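Local coordinates for protein oxidoreductase (PDB 3Q2K) that probably catalyses the NAD-dependent oxidation of a UDP-linked N-acetylglucosaminuronic acid on the route to 2,3-diacetamido-2,3-dideoxy-D-mannuronic acid, at residues L58-D63 with G91-L96; L96-P101 with R117-E122; S121-A126 with V148-R153. All coordinates share one frame; numbering follows the deposited sequence.

Contact 1: residues L58-D63 with G91-L96; sequences LVEICD and GNADAL. With NAI (1,4-dihydronicotinamide adenine dinucleotide), chain U.
E60 has its CG beside the backbone N (chi1 -77°) and a bend at chi2, which turn its carboxylate onto the backbone of G91 to A93. N92 has its CG between the backbone N and the carbonyl carbon (chi1 78°), and its amide swings back to the same carboxylate. The site is in the NAD-binding Rossmann fold. Strand 56-62 meets the loop that leads from helix 84-90 into strand 95-98. Between these two strands in the sheet runs strand 31-36.

The main hydrogen bond is from N92 N to E60 OE2, at 3.0 Å. It arrives on the syn side of the carboxylate, 23° out of its plane. N92 ND2 adds a weak hydrogen bond to E60 OE2 at 3.2 Å. The two side chains cross at about a right angle. E60 OE1 rests on G91 CA at 3.4 Å, and A93 CB packs nearby. V59 CG1 lies 4.2 Å from N92 ND2. M87 of helix 84-90 also packs on E60.

Past the strand, D63 binds the adenosine ribose of NADH, as the acid after the second Rossmann strand commonly does. Its OD2 accepts a hydrogen bond from O3B, and its OD1 lies 2.9 Å from O2B.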
loop_
_atom_site.group_PDB
_atom_site.type_symbol
_atom_site.label_atom_id
_atom_site.label_comp_id
_atom_site.label_asym_id
_atom_site.label_seq_id
_atom_site.Cartn_x
_atom_site.Cartn_y
_atom_site.Cartn_z
ATOM N N LEU C 58 24.706 -46.095 -17.506
ATOM C CA LEU C 58 25.323 -44.791 -17.707
ATOM C C LEU C 58 26.318 -44.890 -18.858
ATOM O O LEU C 58 27.285 -45.644 -18.794
ATOM C CB LEU C 58 25.977 -44.323 -16.399
ATOM C CG LEU C 58 26.715 -42.993 -16.242
ATOM C CD1 LEU C 58 25.766 -41.818 -16.403
ATOM C CD2 LEU C 58 27.432 -42.948 -14.899
ATOM N N VAL C 59 26.131 -44.091 -19.901
ATOM C CA VAL C 59 26.868 -44.336 -21.130
ATOM C C VAL C 59 27.733 -43.122 -21.425
ATOM O O VAL C 59 28.716 -43.200 -22.169
ATOM C CB VAL C 59 25.889 -44.538 -22.305
ATOM C CG1 VAL C 59 26.625 -44.475 -23.637
ATOM C CG2 VAL C 59 25.153 -45.868 -22.155
ATOM N N GLU C 60 27.331 -42.011 -20.818
ATOM C CA GLU C 60 27.927 -40.727 -21.182
ATOM C C GLU C 60 28.036 -39.834 -19.960
ATOM O O GLU C 60 27.260 -39.994 -19.015
ATOM C CB GLU C 60 27.079 -39.989 -22.218
ATOM C CG GLU C 60 27.196 -40.512 -23.643
ATOM C CD GLU C 60 25.928 -40.339 -24.461
ATOM O OE1 GLU C 60 25.312 -39.252 -24.436
ATOM O OE2 GLU C 60 25.548 -41.305 -25.156
ATOM N N ILE C 61 28.983 -38.901 -20.025
ATOM C CA ILE C 61 29.216 -37.966 -18.929
ATOM C C ILE C 61 29.759 -36.694 -19.569
ATOM O O ILE C 61 30.422 -36.706 -20.607
ATOM C CB ILE C 61 30.187 -38.549 -17.883
ATOM C CG1 ILE C 61 31.477 -38.975 -18.584
ATOM C CG2 ILE C 61 29.589 -39.759 -17.175
ATOM C CD1 ILE C 61 32.550 -39.426 -17.624
ATOM N N CYS C 62 29.433 -35.566 -18.953
ATOM C CA CYS C 62 29.752 -34.294 -19.590
ATOM C C CYS C 62 30.135 -33.412 -18.414
ATOM O O CYS C 62 29.424 -33.445 -17.410
ATOM C CB CYS C 62 28.528 -33.703 -20.305
ATOM S SG CYS C 62 28.796 -31.997 -20.860
ATOM N N ASP C 63 31.268 -32.726 -18.535
ATOM C CA ASP C 63 31.700 -31.671 -17.622
ATOM C C ASP C 63 32.557 -30.611 -18.313
ATOM O O ASP C 63 33.203 -30.876 -19.325
ATOM C CB ASP C 63 32.391 -32.220 -16.373
ATOM C CG ASP C 63 32.389 -31.203 -15.248
ATOM O OD1 ASP C 63 32.888 -30.081 -15.473
ATOM O OD2 ASP C 63 31.849 -31.501 -14.160
ATOM N N GLY C 91 26.082 -37.956 -28.772
ATOM C CA GLY C 91 25.638 -39.008 -27.861
ATOM C C GLY C 91 24.285 -39.594 -28.218
ATOM O O GLY C 91 23.554 -39.016 -29.020
ATOM N N ASN C 92 23.933 -40.737 -27.635
ATOM C CA ASN C 92 22.589 -41.286 -27.800
ATOM C C ASN C 92 21.801 -41.548 -26.512
ATOM O O ASN C 92 20.924 -42.413 -26.510
ATOM C CB ASN C 92 22.678 -42.586 -28.603
ATOM C CG ASN C 92 23.158 -43.754 -27.757
ATOM O OD1 ASN C 92 22.513 -44.803 -27.715
ATOM N ND2 ASN C 92 24.255 -43.571 -27.036
ATOM N N ALA C 93 22.102 -40.867 -25.407
ATOM C CA ALA C 93 21.433 -41.166 -24.139
ATOM C C ALA C 93 19.931 -40.917 -24.246
ATOM O O ALA C 93 19.515 -40.052 -25.024
ATOM C CB ALA C 93 22.033 -40.376 -22.980
ATOM N N ASP C 94 19.119 -41.711 -23.551
ATOM C CA ASP C 94 17.662 -41.593 -23.679
ATOM C C ASP C 94 17.157 -40.453 -22.809
ATOM O O ASP C 94 16.127 -39.838 -23.097
ATOM C CB ASP C 94 16.900 -42.848 -23.240
ATOM C CG ASP C 94 17.251 -44.040 -24.114
ATOM O OD1 ASP C 94 17.141 -43.900 -25.352
ATOM O OD2 ASP C 94 17.672 -45.091 -23.586
ATOM N N ALA C 95 17.944 -40.187 -21.773
ATOM C CA ALA C 95 17.629 -39.218 -20.730
ATOM C C ALA C 95 18.900 -38.577 -20.182
ATOM O O ALA C 95 19.882 -39.249 -19.872
ATOM C CB ALA C 95 16.874 -39.909 -19.605
ATOM N N LEU C 96 18.887 -37.261 -20.027
ATOM C CA LEU C 96 20.026 -36.602 -19.408
ATOM C C LEU C 96 19.777 -36.142 -17.977
ATOM O O LEU C 96 18.750 -35.549 -17.640
ATOM C CB LEU C 96 20.458 -35.450 -20.309
ATOM C CG LEU C 96 21.101 -36.210 -21.466
ATOM C CD1 LEU C 96 20.932 -35.432 -22.752
ATOM C CD2 LEU C 96 22.568 -36.352 -21.107
HETATM P PA NAI U . 29.140 -28.927 -7.859
HETATM O O1A NAI U . 29.983 -27.716 -7.957
HETATM O O2A NAI U . 29.937 -29.990 -6.946
HETATM O O5B NAI U . 29.090 -29.854 -9.178
HETATM C C5B NAI U . 29.230 -28.991 -10.301
HETATM C C4B NAI U . 29.647 -29.673 -11.598
HETATM O O4B NAI U . 28.945 -29.088 -12.703
HETATM C C3B NAI U . 31.129 -29.250 -11.623
HETATM O O3B NAI U . 31.904 -30.420 -11.896
HETATM C C2B NAI U . 31.078 -28.144 -12.714
HETATM O O2B NAI U . 32.280 -28.065 -13.485
HETATM C C1B NAI U . 30.001 -28.776 -13.623
HETATM N N9A NAI U . 29.567 -27.763 -14.570
HETATM C C8A NAI U . 29.539 -26.413 -14.408
HETATM N N7A NAI U . 29.059 -25.892 -15.503
HETATM C C5A NAI U . 28.763 -26.834 -16.427
HETATM C C6A NAI U . 28.231 -26.859 -17.731
HETATM N N6A NAI U . 27.848 -25.704 -18.389
HETATM N N1A NAI U . 28.069 -28.049 -18.301
HETATM C C2A NAI U . 28.374 -29.177 -17.682
HETATM N N3A NAI U . 28.876 -29.196 -16.466
HETATM C C4A NAI U . 29.064 -28.060 -15.808
HETATM O O3 NAI U . 27.864 -28.681 -6.920
HETATM P PN NAI U . 26.846 -29.911 -6.750
HETATM O O1N NAI U . 26.751 -29.999 -5.216
HETATM O O2N NAI U . 27.197 -31.343 -7.206
HETATM O O5D NAI U . 25.417 -29.343 -7.252
HETATM C C5D NAI U . 24.633 -30.459 -7.649
HETATM C C4D NAI U . 23.314 -29.990 -8.275
HETATM O O4D NAI U . 22.458 -30.974 -7.657
HETATM C C3D NAI U . 22.837 -28.620 -7.752
HETATM O O3D NAI U . 21.566 -28.232 -8.258
HETATM C C2D NAI U . 22.582 -28.989 -6.277
HETATM O O2D NAI U . 21.532 -28.147 -5.814
HETATM C C1D NAI U . 21.904 -30.366 -6.477
HETATM N N1N NAI U . 22.130 -31.290 -5.369
HETATM C C2N NAI U . 21.110 -32.029 -4.989
HETATM C C3N NAI U . 21.298 -32.921 -3.942
HETATM C C7N NAI U . 20.165 -33.745 -3.487
HETATM O O7N NAI U . 20.176 -34.203 -2.363
HETATM N N7N NAI U . 19.133 -33.933 -4.335
HETATM C C4N NAI U . 22.539 -32.994 -3.310
HETATM C C5N NAI U . 23.553 -32.169 -3.759
HETATM C C6N NAI U . 23.326 -31.316 -4.821
#

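Contact 2: residues L96-P101 with R117-E122; sequences LVLATP and RHVVSE. With NAI (1,4-dihydronicotinamide adenine dinucleotide), chain U.
R117 CG comes loosely near L96 CD1 (4.5 Å), just before strand 118-121 pairs with strand 95-98. The two are parallel neighbours in the Rossmann sheet, joined through helix 105-114 in a beta-alpha-beta unit. The guanidinium of R117 turns back to A93, where NH1 hydrogen-bonds to the carbonyl oxygen.

H118 O makes the first hydrogen bond between these two segments. It accepts L96 N at 2.9 Å, while the imidazole leads away and hydrogen-bonds to R145 N through ND1.

V119 pairs with L96 in register. Its CA leans on L96 O in a CA-H...O contact. Its CG1, anti to the backbone N (chi1 171°), meets L98 CD1 at 3.4 Å, which is tight for two methyl groups. V112 of helix 105-114 packs on V119 and L96 from the same face.

V120 uses both its N and its O toward strand 95-98. Its N hydrogen-bonds to L96 O at 2.9 Å, and its O takes L98 N at 2.8 Å. Its side chain lies beside that of V97 and points the same way, with V97 CG2 4.1 Å from V120 CB. V328 and Y325 of helix 321-333 lie on this face.

S121 puts its CB near L98 CD1, and its OG hydrogen-bonds to E122 O.

E122 closes the ladder with N to L98 O at 3.0 Å. The side chain bends at chi2 and carries OE2 to N7N of the nicotinamide amide at 3.0 Å, in a nearly straight hydrogen bond (171°). OE1 is hydrogen-bonded to H45 and H321.

T100 CG2 and P101 CD touch the adenine from the other strand's end. The backbone and apolar pairing probably helps set the strand ends, which carry the groups that meet NADH.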
loop_
_atom_site.group_PDB
_atom_site.type_symbol
_atom_site.label_atom_id
_atom_site.label_comp_id
_atom_site.label_asym_id
_atom_site.label_seq_id
_atom_site.Cartn_x
_atom_site.Cartn_y
_atom_site.Cartn_z
ATOM N N LEU C 96 18.887 -37.261 -20.027
ATOM C CA LEU C 96 20.026 -36.602 -19.408
ATOM C C LEU C 96 19.777 -36.142 -17.977
ATOM O O LEU C 96 18.750 -35.549 -17.640
ATOM C CB LEU C 96 20.458 -35.450 -20.309
ATOM C CG LEU C 96 21.101 -36.210 -21.466
ATOM C CD1 LEU C 96 20.932 -35.432 -22.752
ATOM C CD2 LEU C 96 22.568 -36.352 -21.107
ATOM N N VAL C 97 20.751 -36.435 -17.125
ATOM C CA VAL C 97 20.634 -36.073 -15.722
ATOM C C VAL C 97 21.364 -34.757 -15.497
ATOM O O VAL C 97 22.522 -34.612 -15.897
ATOM C CB VAL C 97 21.243 -37.145 -14.808
ATOM C CG1 VAL C 97 21.309 -36.570 -13.405
ATOM C CG2 VAL C 97 20.403 -38.416 -14.841
ATOM N N LEU C 98 20.685 -33.796 -14.878
ATOM C CA LEU C 98 21.266 -32.458 -14.755
ATOM C C LEU C 98 21.754 -32.215 -13.326
ATOM O O LEU C 98 20.973 -32.136 -12.372
ATOM C CB LEU C 98 20.320 -31.378 -15.291
ATOM C CG LEU C 98 19.683 -31.586 -16.670
ATOM C CD1 LEU C 98 18.618 -30.531 -17.019
ATOM C CD2 LEU C 98 20.790 -31.573 -17.708
ATOM N N ALA C 99 23.077 -32.181 -13.195
ATOM C CA ALA C 99 23.733 -32.269 -11.892
ATOM C C ALA C 99 24.627 -31.048 -11.789
ATOM O O ALA C 99 25.628 -31.043 -11.080
ATOM C CB ALA C 99 24.537 -33.539 -11.761
ATOM N N THR C 100 24.264 -30.035 -12.569
ATOM C CA THR C 100 25.014 -28.792 -12.623
ATOM C C THR C 100 24.517 -27.775 -11.588
ATOM O O THR C 100 23.561 -28.037 -10.854
ATOM C CB THR C 100 24.875 -28.205 -14.037
ATOM O OG1 THR C 100 23.502 -28.319 -14.447
ATOM C CG2 THR C 100 25.782 -28.982 -14.993
ATOM N N PRO C 101 25.206 -26.625 -11.518
ATOM C CA PRO C 101 24.718 -25.517 -10.716
ATOM C C PRO C 101 23.248 -25.302 -11.086
ATOM O O PRO C 101 22.895 -25.413 -12.260
ATOM C CB PRO C 101 25.634 -24.368 -11.143
ATOM C CG PRO C 101 26.897 -25.004 -11.672
ATOM C CD PRO C 101 26.386 -26.260 -12.322
ATOM N N ARG C 117 15.392 -35.704 -25.944
ATOM C CA ARG C 117 15.484 -36.706 -24.883
ATOM C C ARG C 117 14.863 -36.262 -23.558
ATOM O O ARG C 117 14.616 -35.084 -23.292
ATOM C CB ARG C 117 16.925 -37.150 -24.619
ATOM C CG ARG C 117 17.913 -36.834 -25.724
ATOM C CD ARG C 117 18.077 -37.931 -26.766
ATOM N NE ARG C 117 19.022 -37.399 -27.743
ATOM C CZ ARG C 117 20.340 -37.439 -27.586
ATOM N NH1 ARG C 117 20.844 -38.038 -26.516
ATOM N NH2 ARG C 117 21.147 -36.908 -28.496
ATOM N N HIS C 118 14.638 -37.239 -22.689
ATOM C CA HIS C 118 14.071 -36.964 -21.376
ATOM C C HIS C 118 15.069 -36.226 -20.487
ATOM O O HIS C 118 16.268 -36.276 -20.768
ATOM C CB HIS C 118 13.658 -38.297 -20.753
ATOM C CG HIS C 118 12.779 -39.084 -21.669
ATOM N ND1 HIS C 118 11.518 -38.651 -22.015
ATOM C CD2 HIS C 118 13.009 -40.214 -22.379
ATOM C CE1 HIS C 118 10.992 -39.498 -22.882
ATOM N NE2 HIS C 118 11.867 -40.464 -23.101
ATOM N N VAL C 119 14.580 -35.535 -19.458
ATOM C CA VAL C 119 15.434 -34.754 -18.566
ATOM C C VAL C 119 15.133 -35.157 -17.132
ATOM O O VAL C 119 13.965 -35.233 -16.747
ATOM C CB VAL C 119 15.105 -33.256 -18.613
ATOM C CG1 VAL C 119 15.853 -32.505 -17.507
ATOM C CG2 VAL C 119 15.333 -32.712 -20.014
ATOM N N VAL C 120 16.188 -35.478 -16.392
ATOM C CA VAL C 120 16.069 -35.617 -14.945
ATOM C C VAL C 120 16.818 -34.431 -14.352
ATOM O O VAL C 120 18.047 -34.421 -14.378
ATOM C CB VAL C 120 16.628 -36.944 -14.399
ATOM C CG1 VAL C 120 16.432 -37.029 -12.895
ATOM C CG2 VAL C 120 15.939 -38.133 -15.051
ATOM N N SER C 121 16.106 -33.409 -13.884
ATOM C CA SER C 121 16.799 -32.240 -13.339
ATOM C C SER C 121 17.005 -32.367 -11.835
ATOM O O SER C 121 16.072 -32.775 -11.135
ATOM C CB SER C 121 15.996 -30.961 -13.593
ATOM O OG SER C 121 16.726 -29.835 -13.146
ATOM N N GLU C 122 18.196 -32.040 -11.342
ATOM C CA GLU C 122 18.367 -31.975 -9.891
ATOM C C GLU C 122 17.565 -30.836 -9.277
ATOM O O GLU C 122 17.188 -29.900 -9.990
ATOM C CB GLU C 122 19.831 -31.782 -9.490
ATOM C CG GLU C 122 20.503 -33.090 -9.145
ATOM C CD GLU C 122 19.989 -33.658 -7.833
ATOM O OE1 GLU C 122 20.416 -34.760 -7.423
ATOM O OE2 GLU C 122 19.149 -32.984 -7.200
HETATM P PA NAI U . 29.140 -28.927 -7.859
HETATM O O1A NAI U . 29.983 -27.716 -7.957
HETATM O O2A NAI U . 29.937 -29.990 -6.946
HETATM O O5B NAI U . 29.090 -29.854 -9.178
HETATM C C5B NAI U . 29.230 -28.991 -10.301
HETATM C C4B NAI U . 29.647 -29.673 -11.598
HETATM O O4B NAI U . 28.945 -29.088 -12.703
HETATM C C3B NAI U . 31.129 -29.250 -11.623
HETATM O O3B NAI U . 31.904 -30.420 -11.896
HETATM C C2B NAI U . 31.078 -28.144 -12.714
HETATM O O2B NAI U . 32.280 -28.065 -13.485
HETATM C C1B NAI U . 30.001 -28.776 -13.623
HETATM N N9A NAI U . 29.567 -27.763 -14.570
HETATM C C8A NAI U . 29.539 -26.413 -14.408
HETATM N N7A NAI U . 29.059 -25.892 -15.503
HETATM C C5A NAI U . 28.763 -26.834 -16.427
HETATM C C6A NAI U . 28.231 -26.859 -17.731
HETATM N N6A NAI U . 27.848 -25.704 -18.389
HETATM N N1A NAI U . 28.069 -28.049 -18.301
HETATM C C2A NAI U . 28.374 -29.177 -17.682
HETATM N N3A NAI U . 28.876 -29.196 -16.466
HETATM C C4A NAI U . 29.064 -28.060 -15.808
HETATM O O3 NAI U . 27.864 -28.681 -6.920
HETATM P PN NAI U . 26.846 -29.911 -6.750
HETATM O O1N NAI U . 26.751 -29.999 -5.216
HETATM O O2N NAI U . 27.197 -31.343 -7.206
HETATM O O5D NAI U . 25.417 -29.343 -7.252
HETATM C C5D NAI U . 24.633 -30.459 -7.649
HETATM C C4D NAI U . 23.314 -29.990 -8.275
HETATM O O4D NAI U . 22.458 -30.974 -7.657
HETATM C C3D NAI U . 22.837 -28.620 -7.752
HETATM O O3D NAI U . 21.566 -28.232 -8.258
HETATM C C2D NAI U . 22.582 -28.989 -6.277
HETATM O O2D NAI U . 21.532 -28.147 -5.814
HETATM C C1D NAI U . 21.904 -30.366 -6.477
HETATM N N1N NAI U . 22.130 -31.290 -5.369
HETATM C C2N NAI U . 21.110 -32.029 -4.989
HETATM C C3N NAI U . 21.298 -32.921 -3.942
HETATM C C7N NAI U . 20.165 -33.745 -3.487
HETATM O O7N NAI U . 20.176 -34.203 -2.363
HETATM N N7N NAI U . 19.133 -33.933 -4.335
HETATM C C4N NAI U . 22.539 -32.994 -3.310
HETATM C C5N NAI U . 23.553 -32.169 -3.759
HETATM C C6N NAI U . 23.326 -31.316 -4.821
#

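Contact 3: residues S121-A126 with V148-R153; sequences SEKPMA and VVKQNR. With NAI (1,4-dihydronicotinamide adenine dinucleotide), chain U.
S121 and V149 carry the backbone part. V149 N donates a hydrogen bond to S121 O at 2.9 Å, and V148 CA adds a CA-H...O contact to the same oxygen. This is the last parallel bridge between strands 118-121 and 146-148. Beyond it both segments become loops that line the NADH and UDP-sugar pockets.

The apolar pair is M125 CB with V148 CG2, at 4.1 Å. L346 and L349 lie on M125. Carbons also pack on polar atoms: V149 CB on E122 OE2, and K123 CB on V149 O and K150 NZ.

The polar part serves the ligands. A cis peptide precedes P124 in the family's Glu-Lys-Pro sequence. K123 N hydrogen-bonds to E122 OE2 on its anti side. K123 O accepts both nicotinamide ribose hydroxyls. K123 CG lies between the backbone N and the carbonyl carbon (chi1 57°). Bends at chi2 and chi3 then lead the chain past the nicotinamide, and NZ hydrogen-bonds to ribose O2D at 3.1 Å and to O3' of the UDP-sugar.

Q151 NE2 donates to O7N at 2.8 Å, and its OE1 accepts N7N. With E122 OE2 also on N7N, three hydrogen bonds grip the amide and should fix its rotation.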
loop_
_atom_site.group_PDB
_atom_site.type_symbol
_atom_site.label_atom_id
_atom_site.label_comp_id
_atom_site.label_asym_id
_atom_site.label_seq_id
_atom_site.Cartn_x
_atom_site.Cartn_y
_atom_site.Cartn_z
ATOM N N SER C 121 16.106 -33.409 -13.884
ATOM C CA SER C 121 16.799 -32.240 -13.339
ATOM C C SER C 121 17.005 -32.367 -11.835
ATOM O O SER C 121 16.072 -32.775 -11.135
ATOM C CB SER C 121 15.996 -30.961 -13.593
ATOM O OG SER C 121 16.726 -29.835 -13.146
ATOM N N GLU C 122 18.196 -32.040 -11.342
ATOM C CA GLU C 122 18.367 -31.975 -9.891
ATOM C C GLU C 122 17.565 -30.836 -9.277
ATOM O O GLU C 122 17.188 -29.900 -9.990
ATOM C CB GLU C 122 19.831 -31.782 -9.490
ATOM C CG GLU C 122 20.503 -33.090 -9.145
ATOM C CD GLU C 122 19.989 -33.658 -7.833
ATOM O OE1 GLU C 122 20.416 -34.760 -7.423
ATOM O OE2 GLU C 122 19.149 -32.984 -7.200
ATOM N N LYS C 123 17.300 -30.913 -7.977
ATOM C CA LYS C 123 16.613 -29.814 -7.304
ATOM C C LYS C 123 17.567 -28.637 -7.135
ATOM O O LYS C 123 18.782 -28.818 -7.126
ATOM C CB LYS C 123 15.916 -30.243 -6.006
ATOM C CG LYS C 123 16.789 -30.895 -4.941
ATOM C CD LYS C 123 18.106 -30.151 -4.762
ATOM C CE LYS C 123 18.172 -29.178 -3.590
ATOM N NZ LYS C 123 19.592 -28.723 -3.446
ATOM N N PRO C 124 17.025 -27.412 -7.115
ATOM C CA PRO C 124 15.639 -27.273 -7.534
ATOM C C PRO C 124 15.687 -27.101 -9.051
ATOM O O PRO C 124 16.774 -26.932 -9.613
ATOM C CB PRO C 124 15.249 -25.950 -6.879
ATOM C CG PRO C 124 16.501 -25.135 -7.062
ATOM C CD PRO C 124 17.643 -26.109 -6.809
ATOM N N MET C 125 14.543 -27.076 -9.723
ATOM C CA MET C 125 14.592 -27.113 -11.185
ATOM C C MET C 125 15.120 -25.808 -11.771
ATOM O O MET C 125 15.534 -25.772 -12.929
ATOM C CB MET C 125 13.195 -27.392 -11.757
ATOM C CG MET C 125 12.080 -26.418 -11.354
ATOM S SD MET C 125 10.394 -27.020 -11.683
ATOM C CE MET C 125 10.559 -27.333 -13.444
ATOM N N ALA C 126 15.020 -24.715 -11.023
ATOM C CA ALA C 126 15.599 -23.458 -11.507
ATOM C C ALA C 126 15.711 -22.551 -10.291
ATOM O O ALA C 126 15.382 -22.975 -9.186
ATOM C CB ALA C 126 14.681 -22.814 -12.527
ATOM N N VAL C 148 11.944 -34.085 -11.678
ATOM C CA VAL C 148 12.733 -33.264 -10.773
ATOM C C VAL C 148 13.095 -34.099 -9.542
ATOM O O VAL C 148 12.265 -34.756 -8.920
ATOM C CB VAL C 148 11.963 -31.994 -10.371
ATOM C CG1 VAL C 148 12.760 -31.194 -9.338
ATOM C CG2 VAL C 148 11.600 -31.212 -11.635
ATOM N N VAL C 149 14.365 -34.105 -9.153
ATOM C CA VAL C 149 14.772 -35.035 -8.098
ATOM C C VAL C 149 14.218 -34.542 -6.773
ATOM O O VAL C 149 14.547 -33.440 -6.354
ATOM C CB VAL C 149 16.302 -35.136 -8.002
ATOM C CG1 VAL C 149 16.714 -35.902 -6.759
ATOM C CG2 VAL C 149 16.819 -35.823 -9.253
ATOM N N LYS C 150 13.369 -35.318 -6.111
ATOM C CA LYS C 150 12.951 -34.902 -4.787
ATOM C C LYS C 150 12.995 -36.160 -3.938
ATOM O O LYS C 150 11.944 -36.714 -3.615
ATOM C CB LYS C 150 11.538 -34.308 -4.805
ATOM C CG LYS C 150 11.450 -32.948 -4.155
ATOM C CD LYS C 150 11.876 -31.923 -5.181
ATOM C CE LYS C 150 11.654 -30.521 -4.619
ATOM N NZ LYS C 150 12.870 -29.701 -4.357
ATOM N N GLN C 151 14.192 -36.577 -3.534
ATOM C CA GLN C 151 14.301 -37.931 -3.005
ATOM C C GLN C 151 13.580 -38.119 -1.683
ATOM O O GLN C 151 13.135 -39.233 -1.410
ATOM C CB GLN C 151 15.722 -38.511 -2.998
ATOM C CG GLN C 151 16.680 -37.912 -1.969
ATOM C CD GLN C 151 17.381 -36.687 -2.513
ATOM O OE1 GLN C 151 16.837 -35.970 -3.359
ATOM N NE2 GLN C 151 18.616 -36.473 -2.074
ATOM N N ASN C 152 13.432 -37.062 -0.890
ATOM C CA ASN C 152 12.922 -37.287 0.459
ATOM C C ASN C 152 11.482 -37.763 0.363
ATOM O O ASN C 152 10.943 -38.333 1.310
ATOM C CB ASN C 152 12.942 -36.015 1.316
ATOM C CG ASN C 152 14.338 -35.627 1.771
ATOM O OD1 ASN C 152 15.347 -36.198 1.355
ATOM N ND2 ASN C 152 14.409 -34.587 2.586
ATOM N N ARG C 153 10.874 -37.557 -0.800
ATOM C CA ARG C 153 9.495 -38.013 -0.928
ATOM C C ARG C 153 9.357 -39.523 -0.732
ATOM O O ARG C 153 8.298 -40.045 -0.371
ATOM C CB ARG C 153 8.896 -37.554 -2.259
ATOM C CG ARG C 153 8.498 -36.098 -2.310
ATOM C CD ARG C 153 7.819 -35.817 -3.643
ATOM N NE ARG C 153 7.509 -34.403 -3.839
ATOM C CZ ARG C 153 6.578 -33.949 -4.673
ATOM N NH1 ARG C 153 5.833 -34.774 -5.393
ATOM N NH2 ARG C 153 6.368 -32.648 -4.801
HETATM P PA NAI U . 29.140 -28.927 -7.859
HETATM O O1A NAI U . 29.983 -27.716 -7.957
HETATM O O2A NAI U . 29.937 -29.990 -6.946
HETATM O O5B NAI U . 29.090 -29.854 -9.178
HETATM C C5B NAI U . 29.230 -28.991 -10.301
HETATM C C4B NAI U . 29.647 -29.673 -11.598
HETATM O O4B NAI U . 28.945 -29.088 -12.703
HETATM C C3B NAI U . 31.129 -29.250 -11.623
HETATM O O3B NAI U . 31.904 -30.420 -11.896
HETATM C C2B NAI U . 31.078 -28.144 -12.714
HETATM O O2B NAI U . 32.280 -28.065 -13.485
HETATM C C1B NAI U . 30.001 -28.776 -13.623
HETATM N N9A NAI U . 29.567 -27.763 -14.570
HETATM C C8A NAI U . 29.539 -26.413 -14.408
HETATM N N7A NAI U . 29.059 -25.892 -15.503
HETATM C C5A NAI U . 28.763 -26.834 -16.427
HETATM C C6A NAI U . 28.231 -26.859 -17.731
HETATM N N6A NAI U . 27.848 -25.704 -18.389
HETATM N N1A NAI U . 28.069 -28.049 -18.301
HETATM C C2A NAI U . 28.374 -29.177 -17.682
HETATM N N3A NAI U . 28.876 -29.196 -16.466
HETATM C C4A NAI U . 29.064 -28.060 -15.808
HETATM O O3 NAI U . 27.864 -28.681 -6.920
HETATM P PN NAI U . 26.846 -29.911 -6.750
HETATM O O1N NAI U . 26.751 -29.999 -5.216
HETATM O O2N NAI U . 27.197 -31.343 -7.206
HETATM O O5D NAI U . 25.417 -29.343 -7.252
HETATM C C5D NAI U . 24.633 -30.459 -7.649
HETATM C C4D NAI U . 23.314 -29.990 -8.275
HETATM O O4D NAI U . 22.458 -30.974 -7.657
HETATM C C3D NAI U . 22.837 -28.620 -7.752
HETATM O O3D NAI U . 21.566 -28.232 -8.258
HETATM C C2D NAI U . 22.582 -28.989 -6.277
HETATM O O2D NAI U . 21.532 -28.147 -5.814
HETATM C C1D NAI U . 21.904 -30.366 -6.477
HETATM N N1N NAI U . 22.130 -31.290 -5.369
HETATM C C2N NAI U . 21.110 -32.029 -4.989
HETATM C C3N NAI U . 21.298 -32.921 -3.942
HETATM C C7N NAI U . 20.165 -33.745 -3.487
HETATM O O7N NAI U . 20.176 -34.203 -2.363
HETATM N N7N NAI U . 19.133 -33.933 -4.335
HETATM C C4N NAI U . 22.539 -32.994 -3.310
HETATM C C5N NAI U . 23.553 -32.169 -3.759
HETATM C C6N NAI U . 23.326 -31.316 -4.821
#

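In the fold
Contacts 1 and 2 share L96 and strand 95-98, one at the entry of the strand and the other along it. Hydrogen bonds from R117 to A93 and from H118 N to D94 O link them. Contacts 2 and 3 share S121 and E122, and V120 packs on V149 between them. Contact 1 is partly buried and lies far from the chain centre; contacts 2 and 3 are buried. Contact 1 is a carboxylate held by a loop, contact 2 a regular ladder with hydrophobic faces, and contact 3 a pair of loops rich in ligand hydrogen bonds. All three touch NADH: contact 1 at the adenosine ribose, contact 2 at both ends, contact 3 at the nicotinamide half.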